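Flavodoxin (Aquifex aeolicus, PDB 2ARK) probably serves as a low-potential, FMN-containing electron donor to a number of redox enzymes. Local coordinates at residues A[36-41]-A[47-52]; A[73-78]-A[112-117]; A[164-167]-A[171-174]. All coordinates share one frame; numbering follows the deposited sequence.

Contact 1: residues A[36-41]-A[47-52]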
ATOM      1  N   GLU A  36      -3.436 -16.740  26.957  1.00 28.89           N
ATOM      2  CA  GLU A  36      -4.629 -17.471  26.594  1.00 29.17           C
ATOM      3  C   GLU A  36      -5.012 -17.187  25.119  1.00 29.01           C
ATOM      4  O   GLU A  36      -4.998 -16.034  24.676  1.00 29.07           O
ATOM      5  CB  GLU A  36      -5.729 -17.034  27.519  1.00 28.51           C
ATOM      6  CG  GLU A  36      -6.895 -17.912  27.442  1.00 31.31           C
ATOM      7  CD  GLU A  36      -7.960 -17.488  28.394  1.00 33.04           C
ATOM      8  OE1 GLU A  36      -7.905 -16.327  28.879  1.00 33.16           O
ATOM      9  OE2 GLU A  36      -8.848 -18.320  28.644  1.00 32.76           O
ATOM     10  N   VAL A  37      -5.375 -18.234  24.375  1.00 28.93           N
ATOM     11  CA  VAL A  37      -5.622 -18.111  22.930  1.00 28.75           C
ATOM     12  C   VAL A  37      -7.021 -18.619  22.509  1.00 28.39           C
ATOM     13  O   VAL A  37      -7.472 -19.657  22.962  1.00 27.43           O
ATOM     14  CB  VAL A  37      -4.473 -18.805  22.114  1.00 28.79           C
ATOM     15  CG1 VAL A  37      -4.710 -18.749  20.591  1.00 28.14           C
ATOM     16  CG2 VAL A  37      -3.135 -18.173  22.469  1.00 29.58           C
ATOM     17  N   ARG A  38      -7.702 -17.860  21.656  1.00 27.82           N
ATOM     18  CA  ARG A  38      -8.932 -18.338  21.029  1.00 27.65           C
ATOM     19  C   ARG A  38      -8.581 -18.468  19.557  1.00 27.17           C
ATOM     20  O   ARG A  38      -8.005 -17.538  18.999  1.00 27.38           O
ATOM     21  CB  ARG A  38     -10.094 -17.353  21.250  1.00 27.03           C
ATOM     22  CG  ARG A  38     -11.101 -17.841  22.209  1.00 28.06           C
ATOM     23  CD  ARG A  38     -11.431 -16.903  23.375  1.00 30.23           C
ATOM     24  NE  ARG A  38     -12.684 -16.185  23.186  1.00 30.64           N
ATOM     25  CZ  ARG A  38     -13.507 -15.792  24.155  1.00 30.53           C
ATOM     26  NH1 ARG A  38     -13.257 -16.049  25.427  1.00 30.31           N
ATOM     27  NH2 ARG A  38     -14.617 -15.150  23.835  1.00 33.31           N
ATOM     28  N   LEU A  39      -8.877 -19.624  18.950  1.00 26.60           N
ATOM     29  CA  LEU A  39      -8.706 -19.841  17.488  1.00 25.66           C
ATOM     30  C   LEU A  39     -10.073 -19.993  16.806  1.00 26.48           C
ATOM     31  O   LEU A  39     -10.838 -20.925  17.117  1.00 25.94           O
ATOM     32  CB  LEU A  39      -7.833 -21.069  17.248  1.00 25.03           C
ATOM     33  CG  LEU A  39      -7.563 -21.610  15.843  1.00 25.76           C
ATOM     34  CD1 LEU A  39      -6.883 -20.563  14.898  1.00 22.14           C
ATOM     35  CD2 LEU A  39      -6.742 -22.902  15.930  1.00 23.77           C
ATOM     36  N   LYS A  40     -10.417 -19.067  15.909  1.00 27.32           N
ATOM     37  CA  LYS A  40     -11.733 -19.149  15.216  1.00 28.76           C
ATOM     38  C   LYS A  40     -11.643 -18.966  13.709  1.00 28.77           C
ATOM     39  O   LYS A  40     -10.890 -18.150  13.248  1.00 29.73           O
ATOM     40  CB  LYS A  40     -12.724 -18.111  15.760  1.00 29.40           C
ATOM     41  CG  LYS A  40     -12.796 -17.993  17.286  1.00 30.88           C
ATOM     42  CD  LYS A  40     -13.949 -18.737  17.912  1.00 31.01           C
ATOM     43  CE  LYS A  40     -13.847 -18.627  19.466  1.00 33.89           C
ATOM     44  NZ  LYS A  40     -15.118 -18.903  20.298  1.00 32.94           N
ATOM     45  N   HIS A  41     -12.410 -19.737  12.949  1.00 29.12           N
ATOM     46  CA  HIS A  41     -12.706 -19.397  11.559  1.00 29.35           C
ATOM     47  C   HIS A  41     -13.643 -18.143  11.569  1.00 29.75           C
ATOM     48  O   HIS A  41     -14.439 -17.958  12.502  1.00 28.90           O
ATOM     49  CB  HIS A  41     -13.333 -20.613  10.842  1.00 28.62           C
ATOM     50  CG  HIS A  41     -13.715 -20.357   9.417  1.00 29.94           C
ATOM     51  ND1 HIS A  41     -12.802 -20.358   8.385  1.00 33.51           N
ATOM     52  CD2 HIS A  41     -14.915 -20.093   8.848  1.00 32.51           C
ATOM     53  CE1 HIS A  41     -13.418 -20.085   7.245  1.00 32.98           C
ATOM     54  NE2 HIS A  41     -14.701 -19.915   7.500  1.00 33.66           N
ATOM     55  N   LYS A  47     -18.279 -10.632  17.569  1.00 30.35           N
ATOM     56  CA  LYS A  47     -17.817  -9.346  18.065  1.00 30.06           C
ATOM     57  C   LYS A  47     -17.315  -9.457  19.513  1.00 29.64           C
ATOM     58  O   LYS A  47     -16.472  -8.695  19.915  1.00 29.73           O
ATOM     59  CB  LYS A  47     -18.882  -8.232  17.861  1.00 29.73           C
ATOM     60  CG  LYS A  47     -20.055  -8.178  18.860  1.00 30.15           C
ATOM     61  CD  LYS A  47     -21.077  -7.082  18.447  1.00 30.05           C
ATOM     62  CE  LYS A  47     -21.910  -6.511  19.617  1.00 30.36           C
ATOM     63  NZ  LYS A  47     -22.990  -7.381  20.203  1.00 28.89           N
ATOM     64  N   GLU A  48     -17.805 -10.436  20.265  1.00 30.08           N
ATOM     65  CA  GLU A  48     -17.379 -10.652  21.657  1.00 30.63           C
ATOM     66  C   GLU A  48     -15.970 -11.240  21.795  1.00 30.38           C
ATOM     67  O   GLU A  48     -15.266 -10.940  22.758  1.00 30.23           O
ATOM     68  CB  GLU A  48     -18.389 -11.533  22.422  1.00 30.99           C
ATOM     69  CG  GLU A  48     -19.676 -10.815  22.852  1.00 33.08           C
ATOM     70  CD  GLU A  48     -20.690 -10.636  21.711  1.00 35.87           C
ATOM     71  OE1 GLU A  48     -20.833 -11.558  20.877  1.00 37.37           O
ATOM     72  OE2 GLU A  48     -21.356  -9.575  21.655  1.00 37.60           O
ATOM     73  N   ASP A  49     -15.572 -12.073  20.832  1.00 30.36           N
ATOM     74  CA  ASP A  49     -14.197 -12.576  20.729  1.00 30.10           C
ATOM     75  C   ASP A  49     -13.209 -11.456  20.627  1.00 29.89           C
ATOM     76  O   ASP A  49     -12.118 -11.544  21.197  1.00 30.13           O
ATOM     77  CB  ASP A  49     -14.023 -13.468  19.496  1.00 29.98           C
ATOM     78  CG  ASP A  49     -14.734 -14.791  19.641  1.00 30.92           C
ATOM     79  OD1 ASP A  49     -14.748 -15.283  20.796  1.00 31.70           O
ATOM     80  OD2 ASP A  49     -15.287 -15.312  18.628  1.00 30.20           O
ATOM     81  N   VAL A  50     -13.596 -10.409  19.893  1.00 29.68           N
ATOM     82  CA  VAL A  50     -12.708  -9.298  19.575  1.00 29.26           C
ATOM     83  C   VAL A  50     -12.605  -8.403  20.793  1.00 28.95           C
ATOM     84  O   VAL A  50     -11.508  -7.986  21.187  1.00 30.04           O
ATOM     85  CB  VAL A  50     -13.179  -8.534  18.273  1.00 29.93           C
ATOM     86  CG1 VAL A  50     -12.449  -7.212  18.095  1.00 28.27           C
ATOM     87  CG2 VAL A  50     -12.986  -9.429  17.031  1.00 28.77           C
ATOM     88  N   LEU A  51     -13.748  -8.150  21.414  1.00 27.78           N
ATOM     89  CA  LEU A  51     -13.809  -7.456  22.700  1.00 26.96           C
ATOM     90  C   LEU A  51     -12.982  -8.134  23.800  1.00 26.84           C
ATOM     91  O   LEU A  51     -12.393  -7.480  24.650  1.00 26.90           O
ATOM     92  CB  LEU A  51     -15.264  -7.352  23.148  1.00 26.26           C
ATOM     93  CG  LEU A  51     -16.105  -6.350  22.374  1.00 25.34           C
ATOM     94  CD1 LEU A  51     -17.595  -6.625  22.623  1.00 23.48           C
ATOM     95  CD2 LEU A  51     -15.712  -4.925  22.795  1.00 22.72           C
ATOM     96  N   TRP A  52     -12.962  -9.457  23.781  1.00 26.69           N
ATOM     97  CA  TRP A  52     -12.175 -10.238  24.712  1.00 26.38           C
ATOM     98  C   TRP A  52     -10.676 -10.077  24.443  1.00 26.93           C
ATOM     99  O   TRP A  52      -9.902  -9.982  25.384  1.00 28.25           O
ATOM    100  CB  TRP A  52     -12.634 -11.696  24.611  1.00 25.58           C
ATOM    101  CG  TRP A  52     -11.827 -12.676  25.359  1.00 25.34           C
ATOM    102  CD1 TRP A  52     -12.004 -13.057  26.667  1.00 23.93           C
ATOM    103  CD2 TRP A  52     -10.706 -13.434  24.858  1.00 23.86           C
ATOM    104  NE1 TRP A  52     -11.060 -14.005  27.004  1.00 25.17           N
ATOM    105  CE2 TRP A  52     -10.253 -14.254  25.916  1.00 24.54           C
ATOM    106  CE3 TRP A  52     -10.052 -13.509  23.609  1.00 22.87           C
ATOM    107  CZ2 TRP A  52      -9.163 -15.140  25.770  1.00 24.19           C
ATOM    108  CZ3 TRP A  52      -8.979 -14.394  23.464  1.00 22.54           C
ATOM    109  CH2 TRP A  52      -8.542 -15.190  24.539  1.00 23.10           C
TER
HETATM  110  O   HOH W   1     -10.399 -15.617  29.327  1.00 35.64           O
HETATM  111  O   HOH W   2     -16.752 -17.613  18.771  1.00 30.20           O
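Arg-38 and Asp-49 form a salt bridge in which the guanidinium grips a single carboxylate oxygen side-on. NH2 of Arg-38 lies 3.0 Å from OD1 of Asp-49, meeting it nearly along the C-O bond, and NE of Arg-38 reaches the same OD1 at 3.3 Å from the anti side, well out of the carboxylate plane. The oxygen sits at the guanidinium edge, while the two flat groups stand almost perpendicular, at 89°. The side chains of Lys-40 and Asp-49 approach each other from opposite directions; NZ of Lys-40 makes a long salt bridge of 3.7 Å to OD1 of Asp-49, completing a three-residue network, and water 2 accepts from this ammonium group and donates to OD2. Thr-46 N also donates to OD2, so both carboxylate oxygens are held, and the two cations nearby would be expected to favour the ionised acid.

The arginine chain, bent at chi2 and chi3, lays its guanidinium flat on Trp-52, planes 17° apart. CZ of Arg-38 stands over the five-membered ring, 3.8 Å from its centroid, and CD makes a CH-pi contact over the six-membered ring. At the indole edge, OE1 of Glu-36 comes 3.6 Å from CZ2 of Trp-52, and water 1 links this oxygen to NE1. Strand 36-41 and helix 47-52 run nearly antiparallel, the helix lying against the parallel sheet as in the alternating beta-alpha layout of the flavodoxin fold.

Contact 2: residues A[73-78]-A[112-117]; sequences RFFDDV and LTMLMN
The ring of Phe-75 receives on one face the methyl CE of Met-114, which is modelled as selenomethionine. CE lies 3.7 Å from the ring centroid and only 16° off the ring normal, a CH-pi contact displaced toward the CD1 side, where CE of Met-114 is 3.6 Å from CD1 of Phe-75. The selenium stands further back, 4.4 Å from the centroid and oblique to the ring, completing a Met-aromatic contact. SE of Met-114 also lies 3.8 Å from CB of Phe-75, near the root of the ring. Met-114 runs extended through its first two torsions and then bends at chi3 (56°), which turns the methyl over the phenyl ring; the two side chains cross at about a right angle.

Leu-115 adds a second, lighter touch. Its CD2 approaches the far end of the phenyl group obliquely, 3.8 Å from CE2 of Phe-75, so that the aromatic side chain meets two successive residues of helix 112-117. No hydrogen bond joins the segments, and the three touching residues are buried.

Val-58 of strand 55-61 touches both Phe-75 and Leu-115, joining the helix pair to the sheet. Met-64 of the second subunit packs on Met-114, and Tyr-137 of the third subunit hydrogen-bonds to the carbonyl of Thr-113 and to ND2 of Asn-117, so helix 104-117 takes part in two subunit interfaces. The arrangement is apolar packing between neighbouring helices, 69-78 and 104-117, on one side of the parallel sheet of the flavodoxin fold.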
ATOM      1  N   ARG A  73     -16.039  -8.641   5.217  1.00 24.36           N
ATOM      2  CA  ARG A  73     -17.441  -8.488   5.649  1.00 24.08           C
ATOM      3  C   ARG A  73     -17.575  -8.559   7.174  1.00 25.31           C
ATOM      4  O   ARG A  73     -18.375  -7.843   7.777  1.00 25.90           O
ATOM      5  CB  ARG A  73     -18.317  -9.535   4.979  1.00 23.67           C
ATOM      6  CG  ARG A  73     -19.810  -9.525   5.364  1.00 21.72           C
ATOM      7  CD  ARG A  73     -20.178 -10.955   5.564  1.00 20.03           C
ATOM      8  NE  ARG A  73     -21.128 -11.389   4.599  1.00 20.64           N
ATOM      9  CZ  ARG A  73     -21.402 -12.649   4.267  1.00 19.43           C
ATOM     10  NH1 ARG A  73     -22.348 -12.822   3.365  1.00 16.42           N
ATOM     11  NH2 ARG A  73     -20.749 -13.712   4.774  1.00 16.91           N
ATOM     12  N   PHE A  74     -16.771  -9.410   7.795  1.00 25.62           N
ATOM     13  CA  PHE A  74     -16.748  -9.516   9.221  1.00 27.00           C
ATOM     14  C   PHE A  74     -16.350  -8.185   9.887  1.00 28.03           C
ATOM     15  O   PHE A  74     -16.980  -7.734  10.873  1.00 28.58           O
ATOM     16  CB  PHE A  74     -15.792 -10.642   9.643  1.00 27.46           C
ATOM     17  CG  PHE A  74     -15.705 -10.820  11.124  1.00 28.81           C
ATOM     18  CD1 PHE A  74     -16.634 -11.629  11.794  1.00 29.22           C
ATOM     19  CD2 PHE A  74     -14.722 -10.163  11.855  1.00 27.82           C
ATOM     20  CE1 PHE A  74     -16.579 -11.784  13.187  1.00 28.00           C
ATOM     21  CE2 PHE A  74     -14.659 -10.311  13.237  1.00 31.12           C
ATOM     22  CZ  PHE A  74     -15.593 -11.122  13.906  1.00 28.33           C
ATOM     23  N   PHE A  75     -15.298  -7.571   9.361  1.00 28.15           N
ATOM     24  CA  PHE A  75     -14.874  -6.282   9.844  1.00 28.86           C
ATOM     25  C   PHE A  75     -15.865  -5.180   9.545  1.00 29.38           C
ATOM     26  O   PHE A  75     -16.146  -4.377  10.409  1.00 30.16           O
ATOM     27  CB  PHE A  75     -13.449  -5.955   9.361  1.00 29.23           C
ATOM     28  CG  PHE A  75     -12.398  -6.607  10.199  1.00 28.08           C
ATOM     29  CD1 PHE A  75     -12.132  -7.960  10.063  1.00 27.60           C
ATOM     30  CD2 PHE A  75     -11.729  -5.892  11.173  1.00 28.51           C
ATOM     31  CE1 PHE A  75     -11.195  -8.593  10.879  1.00 29.07           C
ATOM     32  CE2 PHE A  75     -10.789  -6.506  11.997  1.00 28.63           C
ATOM     33  CZ  PHE A  75     -10.517  -7.855  11.855  1.00 29.28           C
ATOM     34  N   ASP A  76     -16.412  -5.155   8.336  1.00 30.62           N
ATOM     35  CA  ASP A  76     -17.294  -4.072   7.931  1.00 31.84           C
ATOM     36  C   ASP A  76     -18.575  -4.173   8.691  1.00 31.97           C
ATOM     37  O   ASP A  76     -19.061  -3.162   9.165  1.00 32.03           O
ATOM     38  CB  ASP A  76     -17.630  -4.091   6.420  1.00 32.68           C
ATOM     39  CG  ASP A  76     -16.465  -3.656   5.537  1.00 35.28           C
ATOM     40  OD1 ASP A  76     -15.618  -2.868   6.022  1.00 38.88           O
ATOM     41  OD2 ASP A  76     -16.414  -4.097   4.348  1.00 35.92           O
ATOM     42  N   ASP A  77     -19.119  -5.387   8.796  1.00 32.09           N
ATOM     43  CA  ASP A  77     -20.509  -5.559   9.200  1.00 32.87           C
ATOM     44  C   ASP A  77     -20.718  -6.072  10.609  1.00 32.83           C
ATOM     45  O   ASP A  77     -21.668  -5.659  11.275  1.00 33.62           O
ATOM     46  CB  ASP A  77     -21.275  -6.444   8.204  1.00 33.08           C
ATOM     47  CG  ASP A  77     -21.518  -5.756   6.845  1.00 35.48           C
ATOM     48  OD1 ASP A  77     -21.159  -4.557   6.644  1.00 37.17           O
ATOM     49  OD2 ASP A  77     -22.095  -6.434   5.961  1.00 38.90           O
ATOM     50  N   VAL A  78     -19.864  -6.987  11.057  1.00 32.55           N
ATOM     51  CA  VAL A  78     -19.952  -7.505  12.431  1.00 32.03           C
ATOM     52  C   VAL A  78     -19.276  -6.540  13.413  1.00 31.93           C
ATOM     53  O   VAL A  78     -19.894  -6.139  14.387  1.00 31.97           O
ATOM     54  CB  VAL A  78     -19.413  -8.978  12.561  1.00 32.23           C
ATOM     55  CG1 VAL A  78     -19.381  -9.437  14.012  1.00 30.62           C
ATOM     56  CG2 VAL A  78     -20.286  -9.935  11.732  1.00 30.48           C
ATOM     57  N   LEU A 112      -3.586  -5.251   7.537  1.00 24.97           N
ATOM     58  CA  LEU A 112      -3.069  -4.211   8.412  1.00 25.83           C
ATOM     59  C   LEU A 112      -3.793  -2.860   8.257  1.00 26.35           C
ATOM     60  O   LEU A 112      -4.020  -2.157   9.241  1.00 26.69           O
ATOM     61  CB  LEU A 112      -1.547  -4.046   8.237  1.00 25.46           C
ATOM     62  CG  LEU A 112      -0.711  -5.252   8.705  1.00 25.17           C
ATOM     63  CD1 LEU A 112       0.765  -5.140   8.243  1.00 20.97           C
ATOM     64  CD2 LEU A 112      -0.801  -5.520  10.201  1.00 20.98           C
ATOM     65  N   THR A 113      -4.174  -2.503   7.038  1.00 27.06           N
ATOM     66  CA  THR A 113      -4.843  -1.238   6.830  1.00 27.73           C
ATOM     67  C   THR A 113      -6.251  -1.243   7.367  1.00 28.57           C
ATOM     68  O   THR A 113      -6.746  -0.240   7.864  1.00 28.64           O
ATOM     69  CB  THR A 113      -4.670  -0.660   5.372  1.00 27.86           C
ATOM     70  OG1 THR A 113      -5.943  -0.360   4.770  1.00 27.81           O
ATOM     71  CG2 THR A 113      -3.904  -1.577   4.528  1.00 26.10           C
HETATM   72  N   MSE A 114      -6.871  -2.398   7.305  1.00 30.41           N
HETATM   73  CA  MSE A 114      -8.178  -2.612   7.855  1.00 33.68           C
HETATM   74  C   MSE A 114      -8.109  -2.535   9.392  1.00 31.95           C
HETATM   75  O   MSE A 114      -8.929  -1.874  10.028  1.00 32.59           O
HETATM   76  CB  MSE A 114      -8.632  -3.981   7.378  1.00 32.84           C
HETATM   77  CG  MSE A 114     -10.065  -4.264   7.526  1.00 35.65           C
HETATM   78 SE   MSE A 114     -10.484  -6.101   6.916  1.00 44.05          SE
HETATM   79  CE  MSE A 114      -9.203  -7.273   8.070  1.00 31.95           C
ATOM     80  N   LEU A 115      -7.113  -3.189   9.968  1.00 30.97           N
ATOM     81  CA  LEU A 115      -6.892  -3.173  11.390  1.00 30.94           C
ATOM     82  C   LEU A 115      -6.564  -1.781  11.891  1.00 32.40           C
ATOM     83  O   LEU A 115      -7.056  -1.378  12.956  1.00 32.55           O
ATOM     84  CB  LEU A 115      -5.783  -4.160  11.796  1.00 29.14           C
ATOM     85  CG  LEU A 115      -6.105  -5.628  11.519  1.00 28.94           C
ATOM     86  CD1 LEU A 115      -4.814  -6.451  11.459  1.00 26.79           C
ATOM     87  CD2 LEU A 115      -7.080  -6.234  12.504  1.00 25.99           C
HETATM   88  N   MSE A 116      -5.749  -1.037  11.141  1.00 33.08           N
HETATM   89  CA  MSE A 116      -5.404   0.316  11.553  1.00 35.56           C
HETATM   90  C   MSE A 116      -6.600   1.208  11.589  1.00 32.58           C
HETATM   91  O   MSE A 116      -6.681   2.135  12.406  1.00 32.38           O
HETATM   92  CB  MSE A 116      -4.339   0.921  10.668  1.00 34.08           C
HETATM   93  CG  MSE A 116      -2.989   0.422  11.057  1.00 38.18           C
HETATM   94 SE   MSE A 116      -1.546   1.327  10.077  1.00 48.52          SE
HETATM   95  CE  MSE A 116      -1.892   0.530   8.192  1.00 39.13           C
ATOM     96  N   ASN A 117      -7.546   0.916  10.713  1.00 31.05           N
ATOM     97  CA  ASN A 117      -8.721   1.745  10.608  1.00 29.97           C
ATOM     98  C   ASN A 117      -9.519   1.716  11.905  1.00 29.08           C
ATOM     99  O   ASN A 117     -10.171   2.691  12.248  1.00 29.19           O
ATOM    100  CB  ASN A 117      -9.568   1.286   9.427  1.00 30.49           C
ATOM    101  CG  ASN A 117     -10.501   2.342   8.943  1.00 29.43           C
ATOM    102  OD1 ASN A 117     -11.609   2.483   9.461  1.00 28.41           O
ATOM    103  ND2 ASN A 117     -10.080   3.082   7.914  1.00 27.24           N
TER

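Contact 3: residues A[164-167]-A[171-174]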
ATOM      1  N   TRP A 164       4.102  -8.899  22.751  1.00 26.16           N
ATOM      2  CA  TRP A 164       3.697  -7.484  22.771  1.00 26.35           C
ATOM      3  C   TRP A 164       2.509  -7.280  23.726  1.00 26.24           C
ATOM      4  O   TRP A 164       2.444  -6.282  24.454  1.00 25.48           O
ATOM      5  CB  TRP A 164       3.327  -6.960  21.375  1.00 26.40           C
ATOM      6  CG  TRP A 164       4.455  -6.798  20.373  1.00 26.77           C
ATOM      7  CD1 TRP A 164       4.333  -6.901  19.039  1.00 26.27           C
ATOM      8  CD2 TRP A 164       5.845  -6.493  20.624  1.00 26.79           C
ATOM      9  NE1 TRP A 164       5.543  -6.688  18.419  1.00 25.97           N
ATOM     10  CE2 TRP A 164       6.489  -6.427  19.362  1.00 25.84           C
ATOM     11  CE3 TRP A 164       6.607  -6.277  21.785  1.00 28.72           C
ATOM     12  CZ2 TRP A 164       7.856  -6.168  19.213  1.00 24.14           C
ATOM     13  CZ3 TRP A 164       7.979  -6.007  21.647  1.00 26.54           C
ATOM     14  CH2 TRP A 164       8.584  -5.954  20.355  1.00 27.11           C
ATOM     15  N   VAL A 165       1.572  -8.229  23.714  1.00 26.24           N
ATOM     16  CA  VAL A 165       0.482  -8.229  24.699  1.00 26.06           C
ATOM     17  C   VAL A 165       1.020  -8.251  26.126  1.00 26.09           C
ATOM     18  O   VAL A 165       0.575  -7.486  26.959  1.00 26.87           O
ATOM     19  CB  VAL A 165      -0.497  -9.392  24.480  1.00 26.03           C
ATOM     20  CG1 VAL A 165      -1.390  -9.612  25.731  1.00 25.26           C
ATOM     21  CG2 VAL A 165      -1.331  -9.157  23.213  1.00 24.84           C
ATOM     22  N   ALA A 166       2.000  -9.107  26.380  1.00 26.50           N
ATOM     23  CA  ALA A 166       2.623  -9.279  27.693  1.00 26.58           C
ATOM     24  C   ALA A 166       3.370  -8.037  28.163  1.00 27.30           C
ATOM     25  O   ALA A 166       3.366  -7.715  29.363  1.00 27.88           O
ATOM     26  CB  ALA A 166       3.579 -10.465  27.654  1.00 26.15           C
ATOM     27  N   ILE A 167       4.041  -7.372  27.227  1.00 27.72           N
ATOM     28  CA  ILE A 167       4.830  -6.170  27.524  1.00 28.13           C
ATOM     29  C   ILE A 167       3.922  -4.979  27.769  1.00 28.16           C
ATOM     30  O   ILE A 167       3.980  -4.355  28.828  1.00 28.48           O
ATOM     31  CB  ILE A 167       5.855  -5.864  26.391  1.00 28.16           C
ATOM     32  CG1 ILE A 167       6.992  -6.884  26.438  1.00 27.90           C
ATOM     33  CG2 ILE A 167       6.431  -4.451  26.504  1.00 26.92           C
ATOM     34  CD1 ILE A 167       7.859  -6.876  25.185  1.00 28.62           C
ATOM     35  N   GLY A 171       2.269  -5.655  31.159  1.00 32.45           N
ATOM     36  CA  GLY A 171       3.266  -4.809  31.755  1.00 32.40           C
ATOM     37  C   GLY A 171       4.573  -5.467  32.132  1.00 32.43           C
ATOM     38  O   GLY A 171       5.309  -4.884  32.903  1.00 32.00           O
ATOM     39  N   ARG A 172       4.868  -6.656  31.595  1.00 33.02           N
ATOM     40  CA  ARG A 172       6.225  -7.258  31.680  1.00 33.81           C
ATOM     41  C   ARG A 172       7.310  -6.412  30.966  1.00 34.52           C
ATOM     42  O   ARG A 172       7.861  -6.813  29.935  1.00 34.84           O
ATOM     43  CB  ARG A 172       6.242  -8.721  31.170  1.00 33.55           C
ATOM     44  CG  ARG A 172       5.315  -9.689  31.946  1.00 33.90           C
ATOM     45  CD  ARG A 172       5.474 -11.154  31.520  1.00 34.05           C
ATOM     46  NE  ARG A 172       4.184 -11.734  31.114  1.00 35.28           N
ATOM     47  CZ  ARG A 172       4.021 -12.918  30.505  1.00 35.96           C
ATOM     48  NH1 ARG A 172       2.796 -13.333  30.175  1.00 35.84           N
ATOM     49  NH2 ARG A 172       5.069 -13.696  30.224  1.00 33.82           N
ATOM     50  N   LYS A 173       7.612  -5.250  31.541  1.00 35.57           N
ATOM     51  CA  LYS A 173       8.569  -4.283  30.993  1.00 36.91           C
ATOM     52  C   LYS A 173       9.929  -4.892  30.701  1.00 37.43           C
ATOM     53  O   LYS A 173      10.658  -4.388  29.839  1.00 37.68           O
ATOM     54  CB  LYS A 173       8.752  -3.085  31.950  1.00 36.94           C
ATOM     55  CG  LYS A 173       7.464  -2.320  32.250  1.00 39.01           C
ATOM     56  CD  LYS A 173       7.687  -0.808  32.390  1.00 42.96           C
ATOM     57  CE  LYS A 173       7.752  -0.362  33.854  1.00 44.02           C
ATOM     58  NZ  LYS A 173       7.367   1.079  34.000  1.00 44.56           N
ATOM     59  N   GLU A 174      10.256  -5.961  31.433  1.00 37.97           N
ATOM     60  CA  GLU A 174      11.561  -6.633  31.373  1.00 38.66           C
ATOM     61  C   GLU A 174      11.764  -7.453  30.085  1.00 38.04           C
ATOM     62  O   GLU A 174      12.893  -7.661  29.639  1.00 38.02           O
ATOM     63  CB  GLU A 174      11.743  -7.530  32.608  1.00 39.42           C
ATOM     64  CG  GLU A 174      10.748  -8.751  32.677  1.00 43.17           C
ATOM     65  CD  GLU A 174       9.542  -8.566  33.630  1.00 46.25           C
ATOM     66  OE1 GLU A 174       8.705  -9.503  33.707  1.00 47.18           O
ATOM     67  OE2 GLU A 174       9.430  -7.511  34.306  1.00 48.50           O
TER
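Ala-166 and Arg-172 are joined by a backbone hydrogen bond: N of Arg-172 donates to O of Ala-166 at 2.9 Å. Close by, CA of Gly-171 lies 3.0 Å from O of Ile-167, in a CA-H...O contact. These contacts draw the chain back over the carbonyl end of helix 148-168. The positive phi of Gly-171 (90°) suits glycine, since a CB would press against the carbonyl oxygen of the preceding residue. Directly after it, Arg-172 is the centre of an inverse gamma turn, in which N of Lys-173 bonds to O of Gly-171 at 2.7 Å.

Among the side chains, Arg-172 lays one face of its guanidinium over the methyl of Ala-166. CB of Ala-166 lies 3.7 Å from NE of Arg-172 and 3.8 Å from CZ, toward the rim of the flat group. CG of Arg-172 lies beside the backbone N, anti to the carbonyl carbon, and a bend at chi3 (-125°) turns the guanidinium to the alanine. Its NH1 hydrogen-bonds to the carbonyl of Glu-33. Ile-167 makes a smaller contact, with CG1 of Ile-167 3.6 Å from O of Arg-172, and also packs on Leu-175 and Ile-179 of the following helix.

One arginine therefore serves the turn twice: its amide bonds to a carbonyl of the last helical turn, while its guanidinium combines apolar packing over a methyl with a polar tie to the loop at Glu-33.

In the fold
Along the chain the three contacts follow in series, each closing before the next opens. Contacts 1 and 2 have centres about 15 Å apart and touch through Val-50 against Phe-74 and Lys-47 against Val-78, so that helices 47-52 and 69-78 pack as neighbours. Both belong to the flavodoxin fold. Contact 3, at the end of helix 148-168, lies about 20 Å from contact 1 and about 26 Å from contact 2, centre to centre, and touches neither. Contact 1 thus joins a helix to the parallel sheet and contact 2 joins two helices, whereas contact 3 shapes the turn leading to helix 175-181. Contacts 2 and 3 both also meet the third subunit.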